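PDB 4GRX: aminotransferase from Paracoccus denitrificans, which probably transfers amino groups from amines such as omega-amino acids to keto acceptors, using covalently bound pyridoxal phosphate held as a Schiff base. Local coordinates for residues Glu49-Val54 and Glu443-Glu448; Met139-His144 and Gln151-Leu156; Ala145-Pro150 and Ala316-Ala321. All blocks are in the same frame, centred on the assembly; numbering follows the deposited sequence.

Interaction 1 of 3, residues Glu49-Val54 and Glu443-Glu448; sequences EGPYIV and EAQMDE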
loop_
_atom_site.group_PDB
_atom_site.type_symbol
_atom_site.label_atom_id
_atom_site.label_comp_id
_atom_site.label_asym_id
_atom_site.label_seq_id
_atom_site.Cartn_x
_atom_site.Cartn_y
_atom_site.Cartn_z
ATOM N N GLU A 49 8.083 -10.289 23.995
ATOM C CA GLU A 49 8.905 -11.477 24.237
ATOM C C GLU A 49 8.066 -12.696 23.891
ATOM O O GLU A 49 7.027 -12.950 24.510
ATOM C CB GLU A 49 9.348 -11.573 25.694
ATOM C CG GLU A 49 10.151 -10.392 26.212
ATOM C CD GLU A 49 10.318 -10.412 27.726
ATOM O OE1 GLU A 49 9.854 -11.389 28.363
ATOM O OE2 GLU A 49 10.909 -9.455 28.287
ATOM N N GLY A 50 8.519 -13.456 22.907
ATOM C CA GLY A 50 7.735 -14.565 22.430
ATOM C C GLY A 50 6.390 -14.008 22.004
ATOM O O GLY A 50 6.332 -13.006 21.287
ATOM N N PRO A 51 5.297 -14.642 22.460
ATOM C CA PRO A 51 3.941 -14.200 22.127
ATOM C C PRO A 51 3.400 -13.127 23.076
ATOM O O PRO A 51 2.194 -12.873 23.106
ATOM C CB PRO A 51 3.133 -15.488 22.239
ATOM C CG PRO A 51 3.859 -16.300 23.269
ATOM C CD PRO A 51 5.301 -15.881 23.261
ATOM N N TYR A 52 4.289 -12.489 23.827
ATOM C CA TYR A 52 3.903 -11.438 24.768
ATOM C C TYR A 52 4.299 -10.061 24.290
ATOM O O TYR A 52 5.355 -9.888 23.691
ATOM C CB TYR A 52 4.537 -11.663 26.136
ATOM C CG TYR A 52 4.127 -12.937 26.799
ATOM C CD1 TYR A 52 4.877 -14.101 26.631
ATOM C CD2 TYR A 52 2.990 -12.986 27.588
ATOM C CE1 TYR A 52 4.496 -15.282 27.228
ATOM C CE2 TYR A 52 2.599 -14.159 28.194
ATOM C CZ TYR A 52 3.362 -15.299 28.015
ATOM O OH TYR A 52 2.976 -16.455 28.618
ATOM N N ILE A 53 3.427 -9.095 24.561
ATOM C CA ILE A 53 3.744 -7.677 24.414
ATOM C C ILE A 53 3.733 -7.028 25.801
ATOM O O ILE A 53 3.148 -7.569 26.761
ATOM C CB ILE A 53 2.796 -6.948 23.429
ATOM C CG1 ILE A 53 1.357 -6.899 23.973
ATOM C CG2 ILE A 53 2.850 -7.597 22.041
ATOM C CD1 ILE A 53 0.403 -6.056 23.156
ATOM N N VAL A 54 4.425 -5.892 25.903
ATOM C CA VAL A 54 4.635 -5.176 27.169
ATOM C C VAL A 54 4.448 -3.690 26.897
ATOM O O VAL A 54 5.101 -3.150 25.998
ATOM C CB VAL A 54 6.074 -5.402 27.704
ATOM C CG1 VAL A 54 6.344 -4.594 28.962
ATOM C CG2 VAL A 54 6.324 -6.878 27.950
ATOM N N GLU A 443 2.365 -25.277 24.758
ATOM C CA GLU A 443 1.185 -25.858 25.415
ATOM C C GLU A 443 0.767 -25.092 26.664
ATOM O O GLU A 443 -0.423 -24.992 26.961
ATOM C CB GLU A 443 1.405 -27.338 25.751
ATOM C CG GLU A 443 1.763 -28.183 24.536
ATOM C CD GLU A 443 2.043 -29.637 24.864
ATOM O OE1 GLU A 443 1.722 -30.068 25.990
ATOM O OE2 GLU A 443 2.575 -30.360 23.988
ATOM N N ALA A 444 1.749 -24.550 27.380
ATOM C CA ALA A 444 1.499 -23.804 28.619
ATOM C C ALA A 444 0.867 -22.453 28.301
ATOM O O ALA A 444 -0.090 -22.029 28.946
ATOM C CB ALA A 444 2.787 -23.627 29.411
ATOM N N GLN A 445 1.400 -21.792 27.287
ATOM C CA GLN A 445 0.829 -20.548 26.789
ATOM C C GLN A 445 -0.607 -20.742 26.259
ATOM O O GLN A 445 -1.474 -19.876 26.449
ATOM C CB GLN A 445 1.757 -19.952 25.722
ATOM C CG GLN A 445 3.085 -19.486 26.311
ATOM C CD GLN A 445 4.204 -19.281 25.300
ATOM O OE1 GLN A 445 4.049 -19.500 24.088
ATOM N NE2 GLN A 445 5.356 -18.848 25.804
ATOM N N MET A 446 -0.867 -21.881 25.625
ATOM C CA MET A 446 -2.202 -22.168 25.112
ATOM C C MET A 446 -3.204 -22.303 26.257
ATOM O O MET A 446 -4.345 -21.822 26.169
ATOM C CB MET A 446 -2.205 -23.406 24.214
ATOM C CG MET A 446 -3.556 -23.683 23.588
ATOM S SD MET A 446 -3.600 -25.204 22.632
ATOM C CE MET A 446 -2.819 -24.690 21.107
ATOM N N ASP A 447 -2.762 -22.948 27.334
ATOM C CA ASP A 447 -3.536 -23.027 28.573
ATOM C C ASP A 447 -3.762 -21.655 29.185
ATOM O O ASP A 447 -4.847 -21.378 29.696
ATOM C CB ASP A 447 -2.852 -23.953 29.571
ATOM C CG ASP A 447 -2.949 -25.394 29.171
ATOM O OD1 ASP A 447 -2.445 -26.253 29.932
ATOM O OD2 ASP A 447 -3.526 -25.670 28.093
ATOM N N GLU A 448 -2.743 -20.801 29.134
ATOM C CA GLU A 448 -2.860 -19.448 29.666
ATOM C C GLU A 448 -3.974 -18.688 28.961
ATOM O O GLU A 448 -4.831 -18.083 29.609
ATOM C CB GLU A 448 -1.546 -18.671 29.536
ATOM C CG GLU A 448 -1.562 -17.383 30.345
ATOM C CD GLU A 448 -0.392 -16.482 30.056
ATOM O OE1 GLU A 448 0.600 -16.952 29.476
ATOM O OE2 GLU A 448 -0.477 -15.293 30.415
#
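Y52 and E448 make the one hydrogen bond of this contact: Y52 OH donates to E448 OE1 over 2.6 Å, on the lone pair that faces the other carboxylate oxygen. The carboxylate arrives at the hydroxyl edge of the ring, its plane turned 29° from that of the phenol, and OE2 is also salt-bridged to K452 one helical turn on. E448 reaches the hydroxyl through an extended chain whose CG lies opposite the backbone N (chi1 -168°).

The remaining touches are van der Waals contacts with Q445. It and P51 approach from opposite directions, Q445 OE1 lying 3.3 Å from P51 CG, while the hydrogen bond of that oxygen goes to T442 N just before the helix. Against Y52 the same amide stands almost upright, 87° from the ring plane, with Q445 NE2 3.9 Å from Y52 CE1; nearer the backbone, Q445 CG lies 3.8 Å from Y52 OH. A phenylalanine in place of Y52 would probably leave E448 OE1 without its hydroxyl donor and the carboxylate freer to swing.

A type II' turn from E49 to Y52, with G50 at its second position, presents P51 and Y52 to the helix. The arrangement is a beta hairpin, strands 43-49 and 52-55, set against the first two turns of helix 443-463, so an early hairpin is tied to the last helix of this class III aminotransferase.

Interaction 2 of 3, residues Met139-His144 and Gln151-Leu156; sequences MLWFLH and QKRKIL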
loop_
_atom_site.group_PDB
_atom_site.type_symbol
_atom_site.label_atom_id
_atom_site.label_comp_id
_atom_site.label_asym_id
_atom_site.label_seq_id
_atom_site.Cartn_x
_atom_site.Cartn_y
_atom_site.Cartn_z
ATOM N N MET A 139 -4.897 -6.048 -13.111
ATOM C CA MET A 139 -4.305 -7.067 -13.963
ATOM C C MET A 139 -5.404 -7.779 -14.758
ATOM O O MET A 139 -5.288 -7.944 -15.969
ATOM C CB MET A 139 -3.547 -8.067 -13.109
ATOM C CG MET A 139 -2.103 -8.286 -13.513
ATOM S SD MET A 139 -1.207 -8.951 -12.083
ATOM C CE MET A 139 0.425 -8.251 -12.311
ATOM N N LEU A 140 -6.483 -8.175 -14.084
ATOM C CA LEU A 140 -7.625 -8.773 -14.774
ATOM C C LEU A 140 -8.221 -7.826 -15.836
ATOM O O LEU A 140 -8.410 -8.236 -16.989
ATOM C CB LEU A 140 -8.676 -9.263 -13.773
ATOM C CG LEU A 140 -8.210 -10.374 -12.815
ATOM C CD1 LEU A 140 -9.288 -10.706 -11.806
ATOM C CD2 LEU A 140 -7.800 -11.636 -13.558
ATOM N N TRP A 141 -8.467 -6.563 -15.483
ATOM C CA TRP A 141 -8.988 -5.602 -16.458
ATOM C C TRP A 141 -8.107 -5.438 -17.660
ATOM O O TRP A 141 -8.567 -5.529 -18.782
ATOM C CB TRP A 141 -9.219 -4.249 -15.820
ATOM C CG TRP A 141 -10.283 -4.270 -14.783
ATOM C CD1 TRP A 141 -11.283 -5.212 -14.624
ATOM C CD2 TRP A 141 -10.503 -3.285 -13.720
ATOM N NE1 TRP A 141 -12.067 -4.901 -13.556
ATOM C CE2 TRP A 141 -11.665 -3.741 -12.983
ATOM C CE3 TRP A 141 -9.869 -2.110 -13.326
ATOM C CZ2 TRP A 141 -12.161 -3.042 -11.890
ATOM C CZ3 TRP A 141 -10.381 -1.402 -12.241
ATOM C CH2 TRP A 141 -11.495 -1.865 -11.531
ATOM N N PHE A 142 -6.828 -5.166 -17.420
ATOM C CA PHE A 142 -5.785 -5.133 -18.454
ATOM C C PHE A 142 -5.870 -6.371 -19.352
ATOM O O PHE A 142 -5.936 -6.257 -20.575
ATOM C CB PHE A 142 -4.413 -5.038 -17.758
ATOM C CG PHE A 142 -3.229 -5.133 -18.681
ATOM C CD1 PHE A 142 -2.391 -6.253 -18.642
ATOM C CD2 PHE A 142 -2.917 -4.097 -19.560
ATOM C CE1 PHE A 142 -1.294 -6.351 -19.471
ATOM C CE2 PHE A 142 -1.824 -4.195 -20.402
ATOM C CZ PHE A 142 -1.014 -5.321 -20.360
ATOM N N LEU A 143 -5.901 -7.552 -18.732
ATOM C CA LEU A 143 -5.833 -8.803 -19.456
ATOM C C LEU A 143 -7.041 -9.053 -20.381
ATOM O O LEU A 143 -6.864 -9.277 -21.579
ATOM C CB LEU A 143 -5.594 -9.965 -18.490
ATOM C CG LEU A 143 -5.437 -11.341 -19.147
ATOM C CD1 LEU A 143 -4.262 -11.374 -20.115
ATOM C CD2 LEU A 143 -5.304 -12.418 -18.093
ATOM N N HIS A 144 -8.257 -9.009 -19.847
ATOM C CA HIS A 144 -9.452 -9.237 -20.674
ATOM C C HIS A 144 -9.633 -8.193 -21.751
ATOM O O HIS A 144 -10.028 -8.521 -22.886
ATOM C CB HIS A 144 -10.708 -9.390 -19.812
ATOM C CG HIS A 144 -10.566 -10.417 -18.712
ATOM N ND1 HIS A 144 -10.252 -11.713 -18.959
ATOM C CD2 HIS A 144 -10.686 -10.300 -17.330
ATOM C CE1 HIS A 144 -10.190 -12.389 -17.803
ATOM N NE2 HIS A 144 -10.443 -11.521 -16.799
ATOM N N GLN A 151 -15.352 -5.263 -21.637
ATOM C CA GLN A 151 -16.511 -5.276 -20.742
ATOM C C GLN A 151 -16.360 -6.329 -19.636
ATOM O O GLN A 151 -17.136 -6.348 -18.671
ATOM C CB GLN A 151 -17.810 -5.441 -21.543
ATOM C CG GLN A 151 -18.103 -6.856 -22.033
ATOM C CD GLN A 151 -17.259 -7.307 -23.220
ATOM O OE1 GLN A 151 -16.355 -6.605 -23.673
ATOM N NE2 GLN A 151 -17.564 -8.487 -23.736
ATOM N N LYS A 152 -15.337 -7.181 -19.756
ATOM C CA LYS A 152 -15.108 -8.244 -18.767
ATOM C C LYS A 152 -14.437 -7.692 -17.519
ATOM O O LYS A 152 -13.222 -7.861 -17.329
ATOM C CB LYS A 152 -14.282 -9.378 -19.364
ATOM C CG LYS A 152 -14.391 -10.691 -18.607
ATOM C CD LYS A 152 -13.874 -11.842 -19.469
ATOM C CE LYS A 152 -13.648 -13.111 -18.659
ATOM N NZ LYS A 152 -14.888 -13.906 -18.460
ATOM N N ARG A 153 -15.239 -7.055 -16.665
ATOM C CA ARG A 153 -14.706 -6.264 -15.566
ATOM C C ARG A 153 -15.239 -6.608 -14.181
ATOM O O ARG A 153 -14.568 -6.319 -13.175
ATOM C CB ARG A 153 -14.946 -4.793 -15.844
ATOM C CG ARG A 153 -14.189 -4.277 -17.049
ATOM C CD ARG A 153 -14.481 -2.807 -17.261
ATOM N NE ARG A 153 -13.953 -1.984 -16.189
ATOM C CZ ARG A 153 -12.674 -1.635 -16.066
ATOM N NH1 ARG A 153 -11.774 -2.048 -16.952
ATOM N NH2 ARG A 153 -12.284 -0.874 -15.052
ATOM N N LYS A 154 -16.431 -7.209 -14.115
ATOM C CA LYS A 154 -17.076 -7.498 -12.813
ATOM C C LYS A 154 -16.219 -8.410 -11.935
ATOM O O LYS A 154 -15.488 -9.247 -12.444
ATOM C CB LYS A 154 -18.489 -8.073 -12.986
ATOM C CG LYS A 154 -19.483 -7.079 -13.579
ATOM C CD LYS A 154 -20.700 -7.758 -14.186
ATOM C CE LYS A 154 -21.533 -6.757 -14.985
ATOM N NZ LYS A 154 -22.601 -7.397 -15.806
ATOM N N ILE A 155 -16.306 -8.223 -10.617
ATOM C CA ILE A 155 -15.510 -8.981 -9.646
ATOM C C ILE A 155 -16.438 -9.679 -8.658
ATOM O O ILE A 155 -17.238 -9.021 -7.968
ATOM C CB ILE A 155 -14.496 -8.074 -8.891
ATOM C CG1 ILE A 155 -13.461 -7.456 -9.842
ATOM C CG2 ILE A 155 -13.803 -8.836 -7.770
ATOM C CD1 ILE A 155 -12.563 -8.447 -10.555
ATOM N N LEU A 156 -16.318 -11.008 -8.581
ATOM C CA LEU A 156 -17.116 -11.813 -7.645
ATOM C C LEU A 156 -16.358 -12.109 -6.365
ATOM O O LEU A 156 -15.239 -12.615 -6.410
ATOM C CB LEU A 156 -17.548 -13.128 -8.296
ATOM C CG LEU A 156 -18.079 -13.086 -9.733
ATOM C CD1 LEU A 156 -18.386 -14.485 -10.246
ATOM C CD2 LEU A 156 -19.329 -12.221 -9.832
#
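W141 and R153 lock the end of helix 129-146 onto the segment leading into strand 154-158; this is the helix of a beta-alpha-beta crossover, from strand 122-126 to strand 154-158, in the large, mostly parallel sheet of the PLP-dependent aminotransferase fold. R153 can be followed outward over the indole. Its CB lies 3.7 Å from W141 NE1, and CG passes near CD1 of the same five-membered ring. The chain then bends at chi3 (67°), which folds the guanidinium back over the ring instead of letting it run on past. CZ comes to 3.7 Å from the centroid of the five-membered ring, close to its normal, in a cation-pi contact with the two planes 30° apart. Of the terminal nitrogens, NH1 lies by CB and CG of W141 and is hydrogen-bonded to F181 O of the second subunit; NH2 reaches across to the six-membered ring, 3.2 Å from W141 CE3. The tryptophan is thus held twice by one residue, by its face and by its N-H.

One helical turn after W141, H144 receives the aliphatic chain of K152: CB meets CB at 3.6 Å, and K152 CE stands over one ring face, 3.8 Å from the centroid, as a CH-pi contact. Beyond it NZ is satisfied by the carbonyls of A226, I229 and D262, while H144 NE2 bonds to A230 O. Deeper in, L140 CD1 touches I155 CD1. At the indole edge, W141 NE1 donates to R153 O over 2.9 Å at 161°, in the carbonyl plane and on a lone pair.

Interaction 3 of 3, residues Ala145-Pro150 and Ala316-Ala321; sequences AAEGKP and AKRVEA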
loop_
_atom_site.group_PDB
_atom_site.type_symbol
_atom_site.label_atom_id
_atom_site.label_comp_id
_atom_site.label_asym_id
_atom_site.label_seq_id
_atom_site.Cartn_x
_atom_site.Cartn_y
_atom_site.Cartn_z
ATOM N N ALA A 145 -9.316 -6.934 -21.438
ATOM C CA ALA A 145 -9.365 -5.880 -22.469
ATOM C C ALA A 145 -8.402 -6.195 -23.626
ATOM O O ALA A 145 -8.775 -6.109 -24.789
ATOM C CB ALA A 145 -9.086 -4.505 -21.882
ATOM N N ALA A 146 -7.174 -6.584 -23.297
ATOM C CA ALA A 146 -6.180 -6.887 -24.319
ATOM C C ALA A 146 -6.531 -8.161 -25.076
ATOM O O ALA A 146 -6.044 -8.387 -26.176
ATOM C CB ALA A 146 -4.796 -6.997 -23.695
ATOM N N GLU A 147 -7.380 -8.990 -24.485
ATOM C CA GLU A 147 -7.774 -10.233 -25.133
ATOM C C GLU A 147 -9.132 -10.089 -25.831
ATOM O O GLU A 147 -9.735 -11.079 -26.231
ATOM C CB GLU A 147 -7.734 -11.406 -24.135
ATOM C CG GLU A 147 -6.310 -11.846 -23.801
ATOM C CD GLU A 147 -6.226 -13.133 -22.988
ATOM O OE1 GLU A 147 -7.159 -13.408 -22.197
ATOM O OE2 GLU A 147 -5.209 -13.873 -23.135
ATOM N N GLY A 148 -9.594 -8.844 -25.965
ATOM C CA GLY A 148 -10.761 -8.491 -26.780
ATOM C C GLY A 148 -12.070 -8.198 -26.052
ATOM O O GLY A 148 -13.087 -7.923 -26.696
ATOM N N LYS A 149 -12.058 -8.256 -24.716
ATOM C CA LYS A 149 -13.286 -8.070 -23.917
ATOM C C LYS A 149 -13.140 -6.992 -22.843
ATOM O O LYS A 149 -12.945 -7.295 -21.661
ATOM C CB LYS A 149 -13.760 -9.387 -23.301
ATOM C CG LYS A 149 -14.313 -10.352 -24.326
ATOM C CD LYS A 149 -14.742 -11.665 -23.697
ATOM C CE LYS A 149 -15.545 -12.508 -24.665
ATOM N NZ LYS A 149 -14.693 -13.371 -25.511
ATOM N N PRO A 150 -13.257 -5.722 -23.262
ATOM C CA PRO A 150 -13.137 -4.578 -22.356
ATOM C C PRO A 150 -14.270 -4.552 -21.344
ATOM O O PRO A 150 -14.162 -3.891 -20.307
ATOM C CB PRO A 150 -13.253 -3.368 -23.299
ATOM C CG PRO A 150 -12.987 -3.903 -24.687
ATOM C CD PRO A 150 -13.520 -5.300 -24.656
ATOM N N ALA A 316 0.214 -16.342 -16.053
ATOM C CA ALA A 316 1.573 -15.879 -16.335
ATOM C C ALA A 316 1.807 -15.754 -17.836
ATOM O O ALA A 316 2.217 -14.701 -18.298
ATOM C CB ALA A 316 2.607 -16.794 -15.701
ATOM N N LYS A 317 1.526 -16.811 -18.600
ATOM C CA LYS A 317 1.653 -16.745 -20.055
ATOM C C LYS A 317 0.854 -15.563 -20.595
ATOM O O LYS A 317 1.403 -14.672 -21.250
ATOM C CB LYS A 317 1.153 -18.029 -20.737
ATOM C CG LYS A 317 1.973 -19.291 -20.508
ATOM C CD LYS A 317 1.830 -20.239 -21.700
ATOM C CE LYS A 317 1.612 -21.685 -21.261
ATOM N NZ LYS A 317 0.266 -21.881 -20.637
ATOM N N ARG A 318 -0.444 -15.567 -20.299
ATOM C CA ARG A 318 -1.386 -14.608 -20.867
ATOM C C ARG A 318 -1.065 -13.139 -20.542
ATOM O O ARG A 318 -1.090 -12.286 -21.448
ATOM C CB ARG A 318 -2.824 -14.985 -20.500
ATOM C CG ARG A 318 -3.377 -16.110 -21.363
ATOM C CD ARG A 318 -4.573 -16.783 -20.718
ATOM N NE ARG A 318 -5.757 -15.923 -20.689
ATOM C CZ ARG A 318 -6.754 -16.055 -19.820
ATOM N NH1 ARG A 318 -6.716 -17.014 -18.900
ATOM N NH2 ARG A 318 -7.785 -15.222 -19.865
ATOM N N VAL A 319 -0.737 -12.863 -19.276
ATOM C CA VAL A 319 -0.337 -11.518 -18.842
ATOM C C VAL A 319 0.944 -11.092 -19.557
ATOM O O VAL A 319 1.005 -10.004 -20.132
ATOM C CB VAL A 319 -0.147 -11.419 -17.308
ATOM C CG1 VAL A 319 0.497 -10.099 -16.918
ATOM C CG2 VAL A 319 -1.478 -11.587 -16.597
ATOM N N GLU A 320 1.948 -11.968 -19.533
ATOM C CA GLU A 320 3.224 -11.728 -20.206
ATOM C C GLU A 320 3.038 -11.354 -21.672
ATOM O O GLU A 320 3.564 -10.328 -22.111
ATOM C CB GLU A 320 4.133 -12.947 -20.080
ATOM C CG GLU A 320 5.360 -12.897 -20.968
ATOM C CD GLU A 320 5.796 -14.277 -21.422
ATOM O OE1 GLU A 320 6.290 -15.055 -20.567
ATOM O OE2 GLU A 320 5.644 -14.578 -22.632
ATOM N N ALA A 321 2.300 -12.176 -22.422
ATOM C CA ALA A 321 2.010 -11.890 -23.830
ATOM C C ALA A 321 1.309 -10.542 -23.994
ATOM O O ALA A 321 1.694 -9.734 -24.846
ATOM C CB ALA A 321 1.170 -12.997 -24.444
#
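E147 OE1 is gripped by two nitrogens of a single arginine. R318 NH2 donates to it over 3.0 Å at 156°. The bond from R318 NE to the same OE1 is longer, 3.3 Å, and more bent. The other carboxylate oxygen, E147 OE2, takes a straighter bond from R318 NE, 3.2 Å long. NE therefore divides its hydrogen between both oxygens, while NH2 donates to OE1, and the result is a side-on salt bridge along the NE-NH2 edge of the guanidinium. Carboxylate and guanidinium lie almost in one plane, 9° apart, and each oxygen receives its donors on the lone pair that faces its fellow oxygen. Such coplanar pairing is likely to limit rotation of both groups about their last bonds.

The two side chains cross at roughly a right angle. That of E147 runs out straight beyond CG toward the helix, whereas R318 turns at chi3 (70°), which swings the guanidinium back and presents its NE edge to the carboxylate. R318 CG also lies alongside the acid, 3.4 Å from E147 OE2. NH1 forms a second salt bridge, with D314, so two acids share the arginine and its positive charge is probably well stabilised.

E147 is placed by the end of its helix. It is the first residue to leave helical angles, and G148, with positive phi, follows as the C-prime residue of a Schellman motif in which G148 N bonds to A145 O and K149 N to H144 O. The whole is a surface salt bridge between helices, tying the Schellman-capped C-terminal end of helix 129-146 to the middle of helix 313-324 at the outside of the large domain.

Interactions 2 and 3 are neighbours, their centres about 10 Å apart, and both use helix 129-146: interaction 2 seats it on the segment entering strand 154-158, interaction 3 ties its end to helix 313-324. They also meet directly, L143 CD1 packing on the backbone of R318. Interaction 2 is the buried one, built from aromatic faces, aliphatic chain and an indole N-H, and it lies beside the second subunit; interaction 3 lies at the surface and is a hydrogen-bonded salt bridge. Interaction 1, partly buried, has its centre about 45 Å from that of interaction 2, across the chain's centre, and joins a hairpin to the C-terminal helix by one phenol-carboxylate bond.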